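PDB 2ESS: acyl-ACP thioesterase from Bacteroides thetaiotaomicron, which probably hydrolyses the thioester of fatty acyl-ACP, releasing the fatty acid from its carrier protein. Local coordinates for residues E55-W60 and N118-K123; Q75-S80 and I100-K105; S150-T155 and R242-F247; F212-S217 and K233-E238. One frame throughout, in Å; residues are numbered along the deposited sequence.

Contact 1: residues E55-W60 and N118-K123; sequences EDNYTW and NLNTRK
Leu119 and Thr59 make the tight part of this contact. The two side chains cross at about a right angle, and CG2 of Thr59 sits only 3.4 Å from CD2 of Leu119, closer than carbon atoms usually pack. The other methyl of the leucine, CD1, reaches the carbonyl O of Tyr58 at 3.8 Å, and its CG, set beside its own backbone N (chi1 -68°), lies 3.7 Å from the O of Asn57. The backbone N of Leu119 gives a short, nearly straight hydrogen bond of 2.7 Å to that same O of Asn57. Tyr58 and Asn118 form an antiparallel non-hydrogen-bonded pair, the last rung between strands 58-69 and 106-118 of the hotdog-type N-terminal half. Asn57, at positive phi, is the C-prime residue of a Schellman motif that ends helix 50-55, and the chain passes from it directly into strand 58-69. Asn118 OD1 starts the turn on the other side as an Asx motif, accepting from the N of Asn120 (2.8 Å) and the N of Thr121 (3.3 Å), which approach from opposite faces of its amide. An alanine in place of Asn118 would probably leave those two backbone N-H groups without their acceptor and let the turn shift. The outer side is looser and polar. Asn57 ND2 donates to OD1 of Asn120 at 2.8 Å; the bond lies in the plane of the Asn57 amide but arrives above the Asn120 carbonyl plane, the two amides standing 88° apart. A water accepts from both Asn57 ND2 and Asn118 ND2, spanning two side chains that do not bond directly.

Contact 2: residues Q75-S80 and I100-K105; sequences QYEKFS and IDKDGK
Ser80 and Ile100 pair through two backbone hydrogen bonds, Ser80 N to Ile100 O at 2.9 Å and Ile100 N to Ser80 O at 2.8 Å. On the face that their side chains share, OG of Ser80 lies 3.4 Å from CB of Ile100. This OG also meets a water that donates to the O of Asp101. Past this pair strand 92-100 leaves the ladder in a type I turn from Asp101 to Gly104. There Asp101 OD1 accepts from the N of Lys105 at 3.0 Å, and more weakly from the N of Asp103. The N of Lys102 is too poorly angled to bond the O of Lys78; a second water fills in, donating to that O and to Glu77 OE1 and accepting weakly from the Lys102 N. Glu77 divides its carboxylate: OE1 takes this water and the N of Tyr74, while OE2 forms a salt bridge with NZ of Lys102 at 3.0 Å. The ammonium comes from above the carboxylate plane, brought over by a bend at the last torsion of the lysine (chi4 -64°). A glutamine in place of Glu77 would probably leave the Lys102 ammonium without its counter-charge. Where the strands part, then, direct backbone pairing gives way to a water that satisfies Lys78 O and, weakly, Lys102 N, and to one ion pair that matches two opposite charges at the end of the strands.

Contact 3: residues S150-T155 and R242-F247; sequences SRIKVT and RSKVIF
The guanidinium of Arg242 is the flat group nearest the other segment, and it meets the carbonyl O of Ile152 obliquely, with NE 3.6 Å from that oxygen. The closest approach belongs to the methylene before it, CD of Arg242, at 3.3 Å from Ile152 O. A bend at chi3 (-84°) turns NE out of the extended line of the preceding carbons. Further out, the NH1 end has a long, weak ion pair with Glu231. No direct hydrogen bond joins 150-155 to 242-247; the direct contact is van der Waals, side-chain carbons lying against each other and against backbone atoms. Ile152 carries most of it: its CB stands 4.1 Å from CB of Arg242, its CG2 lies 3.8 Å from the O of Ser243, and its CD1 rests over the backbone, 3.8 Å from the N of Ser243. The nearly extended second torsion of the isoleucine (chi2 163°) carries CD1 on to the backbone of Arg242 and Ser243. Val154 adds a looser touch, CG2 to CD of Arg242 at 4.3 Å. At the other end water bridges the gap, donating to the O of Arg151 and accepting from NZ of Lys244 at 2.8 Å. Ser243 turns its side chain away from the loop, and its OG bonds the O of Glu203. The loop 150-155 thus runs across one face of the C-terminal sheet over strand 238-247, which is itself hydrogen-bonded to strand 199-206 on one flank and to strand 227-234 on the other, while Val154 also touches Glu231 of the latter.

Contact 4: residues F212-S217 and K233-E238; sequences FGDELS and KKNGSE
The carbonyl O of Glu215 accepts a hydrogen bond across the contact from the N of Asn235, at 2.9 Å, and a water lies 2.7 Å from the same oxygen. That water is also close to Glu215 OE1 and Ser217 OG, and it accepts from the N of Gly236. Asn235 uses both ends of its amide: OD1 accepts from the N of Glu215 at 3.1 Å, whereas ND2 donates to OD1 of Asp214 at 3.2 Å. That second bond lies near the plane of the amide but comes from above the carboxylate, the two planes being 90° apart. The turn of CG to the side of the backbone N (chi1 -58°) brings the amide back toward the 212-217 segment, although CB itself points away. Asp214 OD2 is held by the N of Tyr211, and a water links it to NZ of Lys234, which bonds the O of Glu209. Lys234 and Asp214 lie side by side, pointing the same way. Apolar contact comes from CD2 of Leu216, 4.0 Å from CB of Lys234. Ser217 and Lys233, one step further into the hairpin, form a hydrogen-bonded pair with two backbone bonds of 2.8 Å. After the turn Ser237 and Glu238 both face Lys234 in a classic beta bulge. The whole is the open end of the antiparallel hairpin 215-224/227-234 in the hotdog-type C-terminal half, where strand 227-234 turns into strand 238-247.

Overall arrangement
All four contacts belong to one long antiparallel sheet to which two hotdog-type halves contribute. Contacts 1 and 2 lie in the N-terminal half and contacts 3 and 4 in the C-terminal half. Along the chain, contact 2 falls between the two segments of contact 1, and contact 4 between those of contact 3. The centres of contacts 1 and 2 are about 38 Å apart, on opposite sides of the chain's centre; those of contacts 3 and 4 are about 19 Å apart, on neighbouring strands 238-247 and 227-234. Strands 58-69 and 199-206 meet where the halves join. Contacts 1, 2 and 4 lie at strand ends, while contact 3 lays a loop across the sheet.

Contact 1: residues E55-W60 and N118-K123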
# COMPACT_ATOMS: atom_id res chain seq x y z
N GLU A 55 -14.37 14.81 19.56
CA GLU A 55 -14.84 15.05 20.92
C GLU A 55 -15.92 16.12 20.99
O GLU A 55 -16.71 16.11 21.91
CB GLU A 55 -13.70 15.44 21.86
CG GLU A 55 -12.63 14.38 22.01
CD GLU A 55 -11.66 14.70 23.19
OE1 GLU A 55 -12.16 15.00 24.31
OE2 GLU A 55 -10.43 14.64 22.97
N ASP A 56 -15.94 17.02 20.01
CA ASP A 56 -17.01 18.05 19.95
C ASP A 56 -18.01 17.86 18.83
O ASP A 56 -18.80 18.75 18.55
CB ASP A 56 -16.38 19.41 19.81
CG ASP A 56 -15.79 19.88 21.11
OD1 ASP A 56 -16.54 19.94 22.11
OD2 ASP A 56 -14.59 20.19 21.12
N ASN A 57 -17.99 16.67 18.25
CA ASN A 57 -18.96 16.22 17.24
C ASN A 57 -18.74 16.76 15.84
O ASN A 57 -19.70 16.89 15.07
CB ASN A 57 -20.42 16.45 17.65
CG ASN A 57 -21.33 15.30 17.23
OD1 ASN A 57 -20.87 14.17 17.05
ND2 ASN A 57 -22.62 15.57 17.09
N TYR A 58 -17.48 17.09 15.54
CA TYR A 58 -17.07 17.46 14.19
C TYR A 58 -16.10 16.45 13.65
O TYR A 58 -15.55 15.61 14.41
CB TYR A 58 -16.43 18.84 14.19
CG TYR A 58 -17.40 19.87 14.60
CD1 TYR A 58 -18.33 20.35 13.69
CD2 TYR A 58 -17.44 20.34 15.90
CE1 TYR A 58 -19.26 21.30 14.06
CE2 TYR A 58 -18.38 21.27 16.28
CZ TYR A 58 -19.27 21.75 15.35
OH TYR A 58 -20.21 22.69 15.71
N THR A 59 -15.89 16.49 12.33
CA THR A 59 -14.77 15.77 11.75
C THR A 59 -14.26 16.51 10.51
O THR A 59 -14.88 17.46 10.07
CB THR A 59 -15.09 14.28 11.40
OG1 THR A 59 -13.87 13.58 11.23
CG2 THR A 59 -15.93 14.17 10.08
N TRP A 60 -13.11 16.08 10.01
CA TRP A 60 -12.52 16.59 8.79
C TRP A 60 -12.84 15.67 7.64
O TRP A 60 -12.82 14.46 7.82
CB TRP A 60 -11.00 16.61 8.93
CG TRP A 60 -10.45 17.60 9.90
CD1 TRP A 60 -9.75 17.31 11.04
CD2 TRP A 60 -10.48 19.02 9.79
NE1 TRP A 60 -9.36 18.48 11.66
CE2 TRP A 60 -9.77 19.54 10.90
CE3 TRP A 60 -10.99 19.92 8.85
CZ2 TRP A 60 -9.63 20.91 11.12
CZ3 TRP A 60 -10.83 21.28 9.05
CH2 TRP A 60 -10.16 21.76 10.19
N ASN A 118 -20.29 18.78 10.92
CA ASN A 118 -20.94 18.29 12.11
C ASN A 118 -21.34 16.83 11.89
O ASN A 118 -21.91 16.48 10.85
CB ASN A 118 -22.16 19.15 12.43
CG ASN A 118 -22.83 18.74 13.70
OD1 ASN A 118 -23.48 17.71 13.75
ND2 ASN A 118 -22.66 19.51 14.74
N LEU A 119 -21.02 15.97 12.84
CA LEU A 119 -21.30 14.53 12.67
C LEU A 119 -22.78 14.11 12.88
O LEU A 119 -23.18 13.01 12.48
CB LEU A 119 -20.42 13.71 13.61
CG LEU A 119 -18.93 13.68 13.36
CD1 LEU A 119 -18.26 12.89 14.54
CD2 LEU A 119 -18.54 13.06 12.00
N ASN A 120 -23.58 14.93 13.54
CA ASN A 120 -24.98 14.58 13.71
C ASN A 120 -25.77 14.84 12.43
O ASN A 120 -26.56 14.01 11.98
CB ASN A 120 -25.63 15.36 14.85
CG ASN A 120 -25.45 14.68 16.21
OD1 ASN A 120 -24.65 13.75 16.37
ND2 ASN A 120 -26.18 15.16 17.21
N THR A 121 -25.55 16.02 11.87
CA THR A 121 -26.42 16.55 10.85
C THR A 121 -25.82 16.35 9.46
O THR A 121 -26.50 16.56 8.47
CB THR A 121 -26.60 18.06 11.06
OG1 THR A 121 -25.31 18.67 11.00
CG2 THR A 121 -27.22 18.34 12.40
N ARG A 122 -24.57 15.87 9.43
CA ARG A 122 -23.64 15.94 8.28
C ARG A 122 -23.55 17.31 7.60
O ARG A 122 -23.19 17.41 6.43
CB ARG A 122 -23.81 14.76 7.28
CG ARG A 122 -25.20 14.48 6.76
CD ARG A 122 -25.77 15.62 5.89
NE ARG A 122 -25.02 15.93 4.67
CZ ARG A 122 -25.16 15.27 3.51
NH1 ARG A 122 -26.00 14.25 3.40
NH2 ARG A 122 -24.44 15.65 2.46
N LYS A 123 -23.83 18.36 8.36
CA LYS A 123 -23.77 19.70 7.83
C LYS A 123 -22.37 20.21 7.90
O LYS A 123 -21.66 19.87 8.83
CB LYS A 123 -24.62 20.66 8.65
CG LYS A 123 -26.10 20.63 8.30
CD LYS A 123 -26.93 21.54 9.20
CE LYS A 123 -26.39 22.96 9.28
NZ LYS A 123 -27.13 23.77 10.27
O HOH W 1 -23.27 18.56 17.53

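Contact 2: residues Q75-S80 and I100-K105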
# COMPACT_ATOMS: atom_id res chain seq x y z
N GLN A 75 13.23 4.01 -6.15
CA GLN A 75 13.30 2.88 -5.25
C GLN A 75 14.51 2.97 -4.34
O GLN A 75 15.61 3.21 -4.80
CB GLN A 75 13.35 1.57 -6.05
CG GLN A 75 13.21 0.35 -5.19
CD GLN A 75 13.21 -0.93 -6.00
OE1 GLN A 75 12.17 -1.50 -6.26
NE2 GLN A 75 14.38 -1.36 -6.42
N TYR A 76 14.27 2.79 -3.04
CA TYR A 76 15.28 2.86 -1.98
C TYR A 76 15.90 4.24 -1.64
O TYR A 76 16.73 4.32 -0.76
CB TYR A 76 16.40 1.86 -2.20
CG TYR A 76 15.97 0.44 -2.08
CD1 TYR A 76 15.33 -0.02 -0.92
CD2 TYR A 76 16.19 -0.44 -3.10
CE1 TYR A 76 14.94 -1.34 -0.81
CE2 TYR A 76 15.81 -1.75 -3.01
CZ TYR A 76 15.19 -2.20 -1.89
OH TYR A 76 14.85 -3.52 -1.85
N GLU A 77 15.45 5.30 -2.29
CA GLU A 77 15.91 6.63 -1.95
C GLU A 77 15.13 7.17 -0.77
O GLU A 77 13.94 6.90 -0.62
CB GLU A 77 15.70 7.61 -3.09
CG GLU A 77 16.48 7.34 -4.32
CD GLU A 77 16.36 8.48 -5.34
OE1 GLU A 77 15.32 9.26 -5.36
OE2 GLU A 77 17.32 8.58 -6.13
N LYS A 78 15.82 7.94 0.05
CA LYS A 78 15.19 8.73 1.06
C LYS A 78 14.48 9.89 0.40
O LYS A 78 14.92 10.40 -0.64
CB LYS A 78 16.22 9.29 2.03
CG LYS A 78 16.87 8.23 2.92
CD LYS A 78 17.98 8.87 3.76
CE LYS A 78 18.83 7.83 4.46
NZ LYS A 78 20.12 8.43 4.89
N PHE A 79 13.41 10.30 1.03
CA PHE A 79 12.70 11.50 0.68
C PHE A 79 11.98 12.03 1.90
O PHE A 79 11.90 11.37 2.93
CB PHE A 79 11.76 11.29 -0.53
CG PHE A 79 10.55 10.43 -0.27
CD1 PHE A 79 10.64 9.04 -0.35
CD2 PHE A 79 9.29 11.01 -0.02
CE1 PHE A 79 9.54 8.22 -0.15
CE2 PHE A 79 8.17 10.19 0.16
CZ PHE A 79 8.29 8.80 0.10
N SER A 80 11.49 13.24 1.81
CA SER A 80 10.72 13.78 2.93
C SER A 80 9.55 14.62 2.46
O SER A 80 9.50 15.07 1.29
CB SER A 80 11.64 14.56 3.88
OG SER A 80 12.22 15.61 3.20
N ILE A 100 10.53 16.61 -0.83
CA ILE A 100 11.94 16.92 -0.89
C ILE A 100 12.70 15.64 -1.17
O ILE A 100 12.46 14.62 -0.53
CB ILE A 100 12.46 17.57 0.42
CG1 ILE A 100 11.74 18.90 0.68
CG2 ILE A 100 13.93 17.89 0.32
CD1 ILE A 100 10.45 18.77 1.36
N ASP A 101 13.59 15.70 -2.14
CA ASP A 101 14.30 14.48 -2.59
C ASP A 101 15.51 14.18 -1.68
O ASP A 101 15.74 14.90 -0.72
CB ASP A 101 14.67 14.58 -4.08
CG ASP A 101 15.93 15.40 -4.36
OD1 ASP A 101 16.59 15.95 -3.44
OD2 ASP A 101 16.28 15.46 -5.57
N LYS A 102 16.29 13.15 -2.01
CA LYS A 102 17.36 12.72 -1.10
C LYS A 102 18.44 13.82 -0.91
O LYS A 102 19.10 13.89 0.12
CB LYS A 102 17.99 11.41 -1.62
CG LYS A 102 18.76 11.61 -2.92
CD LYS A 102 19.17 10.32 -3.58
CE LYS A 102 19.78 10.55 -4.98
NZ LYS A 102 18.78 11.14 -5.95
N ASP A 103 18.59 14.65 -1.94
CA ASP A 103 19.56 15.75 -1.95
C ASP A 103 19.08 17.04 -1.30
O ASP A 103 19.82 18.03 -1.25
CB ASP A 103 19.91 16.09 -3.39
CG ASP A 103 20.71 15.01 -4.06
OD1 ASP A 103 21.24 14.13 -3.36
OD2 ASP A 103 20.85 15.05 -5.31
N GLY A 104 17.83 17.07 -0.86
CA GLY A 104 17.26 18.26 -0.24
C GLY A 104 16.63 19.21 -1.24
O GLY A 104 16.22 20.30 -0.88
N LYS A 105 16.53 18.79 -2.49
CA LYS A 105 15.89 19.60 -3.53
C LYS A 105 14.37 19.40 -3.49
O LYS A 105 13.88 18.27 -3.42
CB LYS A 105 16.45 19.16 -4.89
CG LYS A 105 15.87 19.88 -6.14
CD LYS A 105 16.25 19.15 -7.45
O HOH W 2 14.54 11.10 -3.39
O HOH W 3 14.85 14.60 1.90

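Contact 3: residues S150-T155 and R242-F247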
# COMPACT_ATOMS: atom_id res chain seq x y z
N SER A 150 -9.42 23.11 -8.59
CA SER A 150 -10.78 23.63 -8.69
C SER A 150 -11.65 22.59 -9.38
O SER A 150 -11.17 21.52 -9.74
CB SER A 150 -10.79 24.97 -9.42
OG SER A 150 -10.08 24.88 -10.63
N ARG A 151 -12.93 22.91 -9.55
CA ARG A 151 -13.90 21.99 -10.13
C ARG A 151 -13.41 21.43 -11.47
O ARG A 151 -12.92 22.16 -12.32
CB ARG A 151 -15.29 22.65 -10.27
CG ARG A 151 -16.05 22.38 -11.59
CD ARG A 151 -17.54 22.05 -11.39
NE ARG A 151 -18.28 23.05 -10.60
CZ ARG A 151 -19.24 23.86 -11.05
NH1 ARG A 151 -19.67 23.85 -12.34
NH2 ARG A 151 -19.79 24.70 -10.18
N ILE A 152 -13.61 20.14 -11.65
CA ILE A 152 -13.18 19.42 -12.84
C ILE A 152 -14.41 19.12 -13.69
O ILE A 152 -15.40 18.59 -13.19
CB ILE A 152 -12.54 18.10 -12.43
CG1 ILE A 152 -11.33 18.38 -11.51
CG2 ILE A 152 -12.25 17.24 -13.65
CD1 ILE A 152 -10.82 17.21 -10.68
N LYS A 153 -14.37 19.46 -14.97
CA LYS A 153 -15.50 19.17 -15.86
C LYS A 153 -15.24 17.90 -16.69
O LYS A 153 -14.16 17.75 -17.26
CB LYS A 153 -15.76 20.36 -16.79
CG LYS A 153 -16.94 20.16 -17.78
N VAL A 154 -16.21 16.99 -16.74
CA VAL A 154 -16.12 15.77 -17.57
C VAL A 154 -17.38 15.64 -18.44
O VAL A 154 -18.48 15.51 -17.93
CB VAL A 154 -15.92 14.51 -16.69
CG1 VAL A 154 -15.76 13.25 -17.54
CG2 VAL A 154 -14.71 14.70 -15.74
N THR A 155 -17.22 15.70 -19.75
CA THR A 155 -18.37 15.72 -20.67
C THR A 155 -18.83 14.32 -21.11
O THR A 155 -20.03 14.11 -21.33
CB THR A 155 -18.06 16.55 -21.95
OG1 THR A 155 -17.82 17.91 -21.58
CG2 THR A 155 -19.21 16.48 -22.97
N ARG A 242 -13.90 12.86 -9.17
CA ARG A 242 -13.38 13.34 -10.43
C ARG A 242 -11.89 13.52 -10.25
O ARG A 242 -11.39 13.69 -9.10
CB ARG A 242 -14.06 14.66 -10.87
CG ARG A 242 -15.50 14.46 -11.28
CD ARG A 242 -16.20 15.73 -11.80
NE ARG A 242 -16.66 16.44 -10.65
CZ ARG A 242 -17.91 16.47 -10.21
NH1 ARG A 242 -18.91 15.88 -10.85
NH2 ARG A 242 -18.13 17.15 -9.10
N SER A 243 -11.19 13.49 -11.39
CA SER A 243 -9.75 13.55 -11.42
C SER A 243 -9.28 14.24 -12.68
O SER A 243 -9.94 14.23 -13.72
CB SER A 243 -9.16 12.13 -11.31
OG SER A 243 -7.75 12.13 -11.40
N LYS A 244 -8.12 14.88 -12.55
CA LYS A 244 -7.42 15.44 -13.67
C LYS A 244 -5.98 14.91 -13.63
O LYS A 244 -5.33 14.88 -12.58
CB LYS A 244 -7.47 16.95 -13.60
CG LYS A 244 -6.91 17.66 -14.79
CD LYS A 244 -6.91 19.17 -14.58
CE LYS A 244 -8.30 19.72 -14.44
NZ LYS A 244 -8.34 21.19 -14.63
N VAL A 245 -5.52 14.44 -14.78
CA VAL A 245 -4.20 13.82 -14.93
C VAL A 245 -3.53 14.53 -16.09
O VAL A 245 -4.07 14.56 -17.21
CB VAL A 245 -4.29 12.32 -15.21
CG1 VAL A 245 -2.94 11.67 -15.00
CG2 VAL A 245 -5.30 11.62 -14.33
N ILE A 246 -2.40 15.16 -15.80
CA ILE A 246 -1.60 15.80 -16.85
C ILE A 246 -0.25 15.07 -16.96
O ILE A 246 0.52 15.00 -15.99
CB ILE A 246 -1.43 17.32 -16.60
CG1 ILE A 246 -2.84 17.99 -16.58
CG2 ILE A 246 -0.57 17.95 -17.69
CD1 ILE A 246 -2.84 19.43 -16.22
N PHE A 247 0.01 14.51 -18.12
CA PHE A 247 1.28 13.86 -18.42
C PHE A 247 2.21 14.83 -19.11
O PHE A 247 1.76 15.80 -19.71
CB PHE A 247 1.08 12.68 -19.36
CG PHE A 247 0.45 11.49 -18.72
CD1 PHE A 247 -0.92 11.38 -18.60
CD2 PHE A 247 1.25 10.44 -18.25
CE1 PHE A 247 -1.49 10.26 -18.03
CE2 PHE A 247 0.68 9.31 -17.68
CZ PHE A 247 -0.69 9.23 -17.55
O HOH W 4 -10.07 22.57 -12.90

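Contact 4: residues F212-S217 and K233-E238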
# COMPACT_ATOMS: atom_id res chain seq x y z
N PHE A 212 -18.69 -1.38 -0.38
CA PHE A 212 -18.37 -2.72 -0.86
C PHE A 212 -19.48 -3.23 -1.76
O PHE A 212 -20.65 -3.13 -1.42
CB PHE A 212 -18.21 -3.69 0.30
CG PHE A 212 -18.09 -5.12 -0.14
CD1 PHE A 212 -19.24 -5.90 -0.36
CD2 PHE A 212 -16.85 -5.67 -0.36
CE1 PHE A 212 -19.14 -7.23 -0.80
CE2 PHE A 212 -16.72 -6.99 -0.80
CZ PHE A 212 -17.87 -7.78 -1.02
N GLY A 213 -19.10 -3.81 -2.90
CA GLY A 213 -20.08 -4.31 -3.85
C GLY A 213 -20.62 -3.31 -4.87
O GLY A 213 -21.25 -3.73 -5.85
N ASP A 214 -20.39 -2.00 -4.67
CA ASP A 214 -20.82 -1.01 -5.65
C ASP A 214 -20.05 -1.18 -6.98
O ASP A 214 -18.88 -1.52 -6.96
CB ASP A 214 -20.60 0.41 -5.12
CG ASP A 214 -21.60 0.82 -4.02
OD1 ASP A 214 -22.68 0.18 -3.84
OD2 ASP A 214 -21.29 1.82 -3.32
N GLU A 215 -20.73 -0.98 -8.10
CA GLU A 215 -20.10 -0.99 -9.42
C GLU A 215 -19.65 0.42 -9.73
O GLU A 215 -20.44 1.35 -9.85
CB GLU A 215 -21.09 -1.46 -10.49
CG GLU A 215 -20.58 -1.35 -11.94
CD GLU A 215 -21.74 -1.17 -12.97
OE1 GLU A 215 -22.42 -0.08 -13.00
OE2 GLU A 215 -21.95 -2.14 -13.76
N LEU A 216 -18.35 0.59 -9.86
CA LEU A 216 -17.79 1.85 -10.24
C LEU A 216 -17.58 1.85 -11.75
O LEU A 216 -17.01 0.92 -12.31
CB LEU A 216 -16.48 2.03 -9.52
CG LEU A 216 -16.60 2.01 -7.99
CD1 LEU A 216 -15.22 2.08 -7.43
CD2 LEU A 216 -17.47 3.12 -7.45
N SER A 217 -18.09 2.87 -12.41
CA SER A 217 -17.84 3.09 -13.84
C SER A 217 -16.97 4.36 -14.01
O SER A 217 -17.06 5.32 -13.21
CB SER A 217 -19.15 3.19 -14.62
OG SER A 217 -20.11 3.91 -13.90
N LYS A 233 -18.31 7.09 -11.38
CA LYS A 233 -19.69 7.03 -10.91
C LYS A 233 -19.99 5.68 -10.26
O LYS A 233 -19.44 4.65 -10.66
CB LYS A 233 -20.68 7.22 -12.06
CG LYS A 233 -20.64 8.56 -12.70
CD LYS A 233 -21.69 8.65 -13.78
CE LYS A 233 -21.45 9.85 -14.67
NZ LYS A 233 -22.50 9.97 -15.73
N LYS A 234 -20.88 5.68 -9.28
CA LYS A 234 -21.34 4.43 -8.70
C LYS A 234 -22.75 4.09 -9.16
O LYS A 234 -23.61 4.97 -9.36
CB LYS A 234 -21.23 4.42 -7.17
CG LYS A 234 -22.30 5.19 -6.41
CD LYS A 234 -22.03 5.16 -4.90
CE LYS A 234 -23.02 6.06 -4.15
NZ LYS A 234 -22.90 5.95 -2.69
N ASN A 235 -22.96 2.79 -9.34
CA ASN A 235 -24.21 2.22 -9.74
C ASN A 235 -24.88 3.03 -10.85
O ASN A 235 -26.07 3.32 -10.81
CB ASN A 235 -25.06 1.97 -8.49
CG ASN A 235 -24.34 1.03 -7.46
OD1 ASN A 235 -23.66 0.05 -7.85
ND2 ASN A 235 -24.48 1.33 -6.17
N GLY A 236 -24.09 3.40 -11.84
CA GLY A 236 -24.60 4.05 -13.04
C GLY A 236 -24.54 5.56 -13.04
O GLY A 236 -23.96 6.15 -13.95
N SER A 237 -25.07 6.19 -12.01
CA SER A 237 -25.50 7.58 -12.11
C SER A 237 -24.84 8.59 -11.18
O SER A 237 -24.77 9.77 -11.51
CB SER A 237 -27.01 7.62 -11.85
OG SER A 237 -27.28 7.28 -10.48
N GLU A 238 -24.38 8.15 -10.01
CA GLU A 238 -23.96 9.08 -8.99
C GLU A 238 -22.48 9.27 -9.03
O GLU A 238 -21.74 8.32 -8.83
CB GLU A 238 -24.31 8.53 -7.64
CG GLU A 238 -25.63 7.87 -7.58
CD GLU A 238 -25.78 7.14 -6.30
OE1 GLU A 238 -25.39 7.72 -5.25
OE2 GLU A 238 -26.27 5.99 -6.36
O HOH W 5 -23.83 3.20 -2.89
O HOH W 6 -21.37 2.53 -12.05